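Local coordinates for xyloglucan-specific endo-beta-1,4-glucanase BoGH9A (Bacteroides ovatus, PDB 6DHT), which cleaves the beta-1,4-glucan backbone of xyloglucans from within the chain, releasing xyloglucan oligosaccharides, at residues A[178-190]-A[212-225]. Sequence-based numbering, arbitrary orientation.
With CA (calcium ion), chain D.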
# COMPACT_ATOMS: atom_id res chain seq x y z
N ASN A 178 4.50 7.04 8.27
CA ASN A 178 4.30 6.14 7.16
C ASN A 178 3.80 4.78 7.63
O ASN A 178 2.92 4.19 6.98
CB ASN A 178 5.60 5.98 6.38
CG ASN A 178 5.35 5.48 4.99
OD1 ASN A 178 4.44 5.97 4.31
ND2 ASN A 178 6.11 4.49 4.57
N SER A 179 4.30 4.27 8.74
CA SER A 179 3.86 2.94 9.15
C SER A 179 2.45 2.98 9.76
O SER A 179 1.70 2.04 9.56
CB SER A 179 4.89 2.25 10.04
OG SER A 179 5.00 2.87 11.30
N GLY A 180 2.10 4.06 10.44
CA GLY A 180 0.77 4.26 10.96
C GLY A 180 -0.24 4.34 9.85
O GLY A 180 -1.29 3.70 9.91
N TYR A 181 0.06 5.13 8.83
CA TYR A 181 -0.78 5.24 7.64
C TYR A 181 -0.94 3.86 6.97
O TYR A 181 -2.06 3.45 6.57
CB TYR A 181 -0.13 6.18 6.62
CG TYR A 181 -0.72 5.98 5.26
CD1 TYR A 181 -1.95 6.52 4.91
CD2 TYR A 181 -0.05 5.21 4.33
CE1 TYR A 181 -2.49 6.29 3.63
CE2 TYR A 181 -0.56 4.97 3.09
CZ TYR A 181 -1.79 5.50 2.74
OH TYR A 181 -2.30 5.28 1.47
N SER A 182 0.17 3.15 6.82
CA SER A 182 0.15 1.88 6.12
C SER A 182 -0.77 0.86 6.79
O SER A 182 -1.58 0.19 6.13
CB SER A 182 1.56 1.31 6.01
OG SER A 182 2.40 2.11 5.15
N ILE A 183 -0.62 0.71 8.09
CA ILE A 183 -1.50 -0.15 8.87
C ILE A 183 -2.94 0.36 8.78
O ILE A 183 -3.85 -0.42 8.57
CB ILE A 183 -1.05 -0.17 10.33
CG1 ILE A 183 0.33 -0.80 10.48
CG2 ILE A 183 -2.06 -0.93 11.13
CD1 ILE A 183 1.00 -0.52 11.79
N GLY A 184 -3.13 1.68 8.85
CA GLY A 184 -4.46 2.24 8.77
C GLY A 184 -5.19 1.87 7.48
O GLY A 184 -6.39 1.56 7.50
N LEU A 185 -4.45 1.85 6.38
CA LEU A 185 -5.01 1.49 5.08
C LEU A 185 -5.32 -0.01 5.04
O LEU A 185 -6.43 -0.41 4.66
CB LEU A 185 -4.05 1.88 3.95
CG LEU A 185 -4.53 1.49 2.55
CD1 LEU A 185 -5.87 2.10 2.21
CD2 LEU A 185 -3.48 1.89 1.53
N MET A 186 -4.37 -0.85 5.44
CA MET A 186 -4.58 -2.29 5.37
C MET A 186 -5.70 -2.71 6.30
O MET A 186 -6.51 -3.57 5.94
CB MET A 186 -3.29 -3.07 5.63
CG MET A 186 -2.28 -2.88 4.51
SD MET A 186 -0.76 -3.81 4.72
CE MET A 186 0.07 -2.84 5.94
N GLN A 187 -5.76 -2.11 7.47
CA GLN A 187 -6.82 -2.43 8.44
C GLN A 187 -8.18 -1.88 8.01
O GLN A 187 -9.22 -2.37 8.48
CB GLN A 187 -6.41 -1.99 9.87
CG GLN A 187 -5.33 -2.90 10.41
CD GLN A 187 -4.95 -2.74 11.88
OE1 GLN A 187 -4.34 -3.66 12.43
NE2 GLN A 187 -5.23 -1.61 12.49
N SER A 188 -8.22 -0.88 7.14
CA SER A 188 -9.49 -0.43 6.55
C SER A 188 -10.05 -1.57 5.69
O SER A 188 -11.23 -1.93 5.78
CB SER A 188 -9.31 0.83 5.69
OG SER A 188 -8.84 1.92 6.47
N ILE A 189 -9.21 -2.18 4.85
CA ILE A 189 -9.69 -3.25 3.97
C ILE A 189 -9.99 -4.52 4.79
O ILE A 189 -10.97 -5.24 4.53
CB ILE A 189 -8.69 -3.47 2.78
CG1 ILE A 189 -8.95 -2.46 1.64
CG2 ILE A 189 -8.78 -4.87 2.19
CD1 ILE A 189 -8.77 -1.06 1.98
N TYR A 190 -9.16 -4.78 5.79
CA TYR A 190 -9.42 -5.90 6.71
C TYR A 190 -10.86 -5.91 7.24
O TYR A 190 -11.53 -6.95 7.26
CB TYR A 190 -8.42 -5.84 7.88
CG TYR A 190 -8.75 -6.86 8.93
CD1 TYR A 190 -8.33 -8.19 8.80
CD2 TYR A 190 -9.49 -6.50 10.06
CE1 TYR A 190 -8.70 -9.14 9.75
CE2 TYR A 190 -9.83 -7.42 10.99
CZ TYR A 190 -9.42 -8.73 10.85
OH TYR A 190 -9.82 -9.63 11.83
N PRO A 212 -6.03 -13.67 12.92
CA PRO A 212 -5.75 -13.50 11.48
C PRO A 212 -4.34 -12.96 11.22
O PRO A 212 -3.87 -12.03 11.88
CB PRO A 212 -6.81 -12.48 11.03
CG PRO A 212 -7.97 -12.71 12.01
CD PRO A 212 -7.26 -12.96 13.32
N ASP A 213 -3.69 -13.60 10.27
CA ASP A 213 -2.29 -13.32 9.97
C ASP A 213 -2.04 -11.86 9.60
O ASP A 213 -0.99 -11.33 9.96
CB ASP A 213 -1.75 -14.24 8.87
CG ASP A 213 -1.45 -15.65 9.35
OD1 ASP A 213 -1.70 -15.97 10.53
OD2 ASP A 213 -0.98 -16.46 8.52
N LEU A 214 -2.96 -11.21 8.89
CA LEU A 214 -2.82 -9.78 8.62
C LEU A 214 -2.67 -9.01 9.93
O LEU A 214 -1.80 -8.13 10.02
CB LEU A 214 -3.95 -9.21 7.78
CG LEU A 214 -3.84 -7.72 7.44
CD1 LEU A 214 -4.49 -7.49 6.07
CD2 LEU A 214 -4.45 -6.83 8.47
N LEU A 215 -3.48 -9.34 10.94
CA LEU A 215 -3.39 -8.63 12.21
C LEU A 215 -2.11 -8.99 12.96
O LEU A 215 -1.52 -8.12 13.58
CB LEU A 215 -4.58 -8.95 13.09
CG LEU A 215 -5.93 -8.42 12.60
CD1 LEU A 215 -7.02 -8.70 13.66
CD2 LEU A 215 -5.89 -6.93 12.24
N ASP A 216 -1.66 -10.24 12.89
CA ASP A 216 -0.34 -10.57 13.46
C ASP A 216 0.74 -9.67 12.89
O ASP A 216 1.61 -9.14 13.61
CB ASP A 216 0.07 -12.01 13.22
CG ASP A 216 -0.81 -13.01 13.94
OD1 ASP A 216 -1.03 -12.88 15.17
OD2 ASP A 216 -1.26 -13.94 13.26
N GLU A 217 0.72 -9.51 11.57
CA GLU A 217 1.74 -8.70 10.94
C GLU A 217 1.65 -7.24 11.38
O GLU A 217 2.67 -6.64 11.73
CB GLU A 217 1.67 -8.81 9.41
CG GLU A 217 2.92 -8.21 8.72
CD GLU A 217 4.20 -8.93 9.13
OE1 GLU A 217 4.24 -10.18 9.01
OE2 GLU A 217 5.14 -8.25 9.62
N MET A 218 0.45 -6.68 11.38
CA MET A 218 0.29 -5.32 11.83
C MET A 218 0.82 -5.18 13.23
O MET A 218 1.48 -4.19 13.54
CB MET A 218 -1.17 -4.85 11.77
CG MET A 218 -1.89 -5.01 10.43
SD MET A 218 -1.14 -4.16 9.03
CE MET A 218 -0.24 -5.49 8.28
N GLN A 219 0.51 -6.15 14.09
CA GLN A 219 0.90 -6.02 15.50
C GLN A 219 2.40 -5.95 15.67
O GLN A 219 2.89 -5.29 16.60
CB GLN A 219 0.33 -7.18 16.32
CG GLN A 219 -0.28 -6.75 17.66
CD GLN A 219 0.74 -6.36 18.74
OE1 GLN A 219 1.75 -7.04 18.96
NE2 GLN A 219 0.47 -5.25 19.42
N PHE A 220 3.14 -6.58 14.76
CA PHE A 220 4.59 -6.55 14.86
C PHE A 220 5.09 -5.11 14.82
O PHE A 220 6.07 -4.76 15.48
CB PHE A 220 5.27 -7.35 13.77
CG PHE A 220 6.71 -7.60 14.07
CD1 PHE A 220 7.08 -8.66 14.88
CD2 PHE A 220 7.69 -6.73 13.62
CE1 PHE A 220 8.42 -8.88 15.19
CE2 PHE A 220 9.04 -6.95 13.94
CZ PHE A 220 9.38 -8.02 14.74
N ASN A 221 4.44 -4.28 14.01
CA ASN A 221 4.77 -2.87 13.95
C ASN A 221 4.03 -2.06 15.03
O ASN A 221 4.61 -1.15 15.59
CB ASN A 221 4.53 -2.29 12.56
CG ASN A 221 5.24 -0.95 12.37
OD1 ASN A 221 6.44 -0.93 12.11
ND2 ASN A 221 4.52 0.16 12.52
N LEU A 222 2.75 -2.34 15.29
CA LEU A 222 2.04 -1.65 16.37
C LEU A 222 2.78 -1.73 17.71
O LEU A 222 2.82 -0.75 18.47
CB LEU A 222 0.63 -2.21 16.54
CG LEU A 222 -0.32 -1.90 15.37
CD1 LEU A 222 -1.56 -2.84 15.37
CD2 LEU A 222 -0.72 -0.41 15.34
N ASP A 223 3.35 -2.89 17.99
CA ASP A 223 4.06 -3.08 19.25
C ASP A 223 5.26 -2.13 19.32
O ASP A 223 5.52 -1.51 20.35
CB ASP A 223 4.51 -4.52 19.39
CG ASP A 223 4.83 -4.91 20.81
OD1 ASP A 223 4.25 -4.30 21.73
OD2 ASP A 223 5.64 -5.84 20.98
N TRP A 224 5.99 -2.01 18.21
CA TRP A 224 7.05 -1.01 18.15
C TRP A 224 6.49 0.42 18.33
O TRP A 224 7.06 1.23 19.07
CB TRP A 224 7.84 -1.09 16.84
CG TRP A 224 8.64 0.14 16.65
CD1 TRP A 224 9.67 0.55 17.43
CD2 TRP A 224 8.43 1.18 15.69
NE1 TRP A 224 10.13 1.76 17.00
CE2 TRP A 224 9.38 2.18 15.94
CE3 TRP A 224 7.54 1.35 14.62
CZ2 TRP A 224 9.46 3.33 15.17
CZ3 TRP A 224 7.64 2.49 13.86
CH2 TRP A 224 8.58 3.46 14.13
N MET A 225 5.39 0.74 17.64
CA MET A 225 4.83 2.09 17.70
C MET A 225 4.56 2.54 19.15
O MET A 225 4.81 3.69 19.48
CB MET A 225 3.55 2.19 16.87
CG MET A 225 3.78 2.06 15.39
SD MET A 225 2.27 2.26 14.43
CE MET A 225 2.13 4.04 14.38
CA CA D . -2.20 -15.99 12.83
O HOH W 1 -3.34 -18.03 12.48
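Ile-183 is the central bump of this helix pair, a knob set in the hollow formed by Met-218, Asn-221, Leu-222 and Met-225. Its CD1 lies between Asn-221 ND2 (3.7 Å) and Leu-222 CD2 (3.9 Å), with Met-225 SD close by, while CG1 and CG2 lie against the sulfur of Met-218. That methionine is bent at chi2 and chi3, which swings its methyl to meet the one of Met-186, CE to CE 3.5 Å. Gly-180 puts no side chain on its helix, which lets Met-225 CE come to 3.7 Å from Gly-180 CA. Beside it Asn-221 ND2 gives a weak, bent hydrogen bond to Ser-179 OG (3.0 Å), with Tyr-175 and Trp-166 as the stronger partners of serine and asparagine. At the other end Tyr-190, its ring carried across by a CG anti to the backbone N (chi1 173°), receives Leu-215 CD2 squarely over one face, 4.1 Å from the centroid, while Pro-212 CG meets OH. With an alanine in place of this tyrosine, Leu-215 would probably lose the ring face it packs on, and Pro-212 its contact with ring and hydroxyl. Asp-213 OD1 and Asp-216 OD2 bind calcium at the start of the second helix, with Glu-206, Asn-209 and Thr-211 completing the protein ligands. Crossing at -151°, helix segments 178-190 and 213-225 make a buried, nearly antiparallel pair, as expected of neighbouring helices in the (alpha/alpha)6 barrel of family 9 glycoside hydrolases.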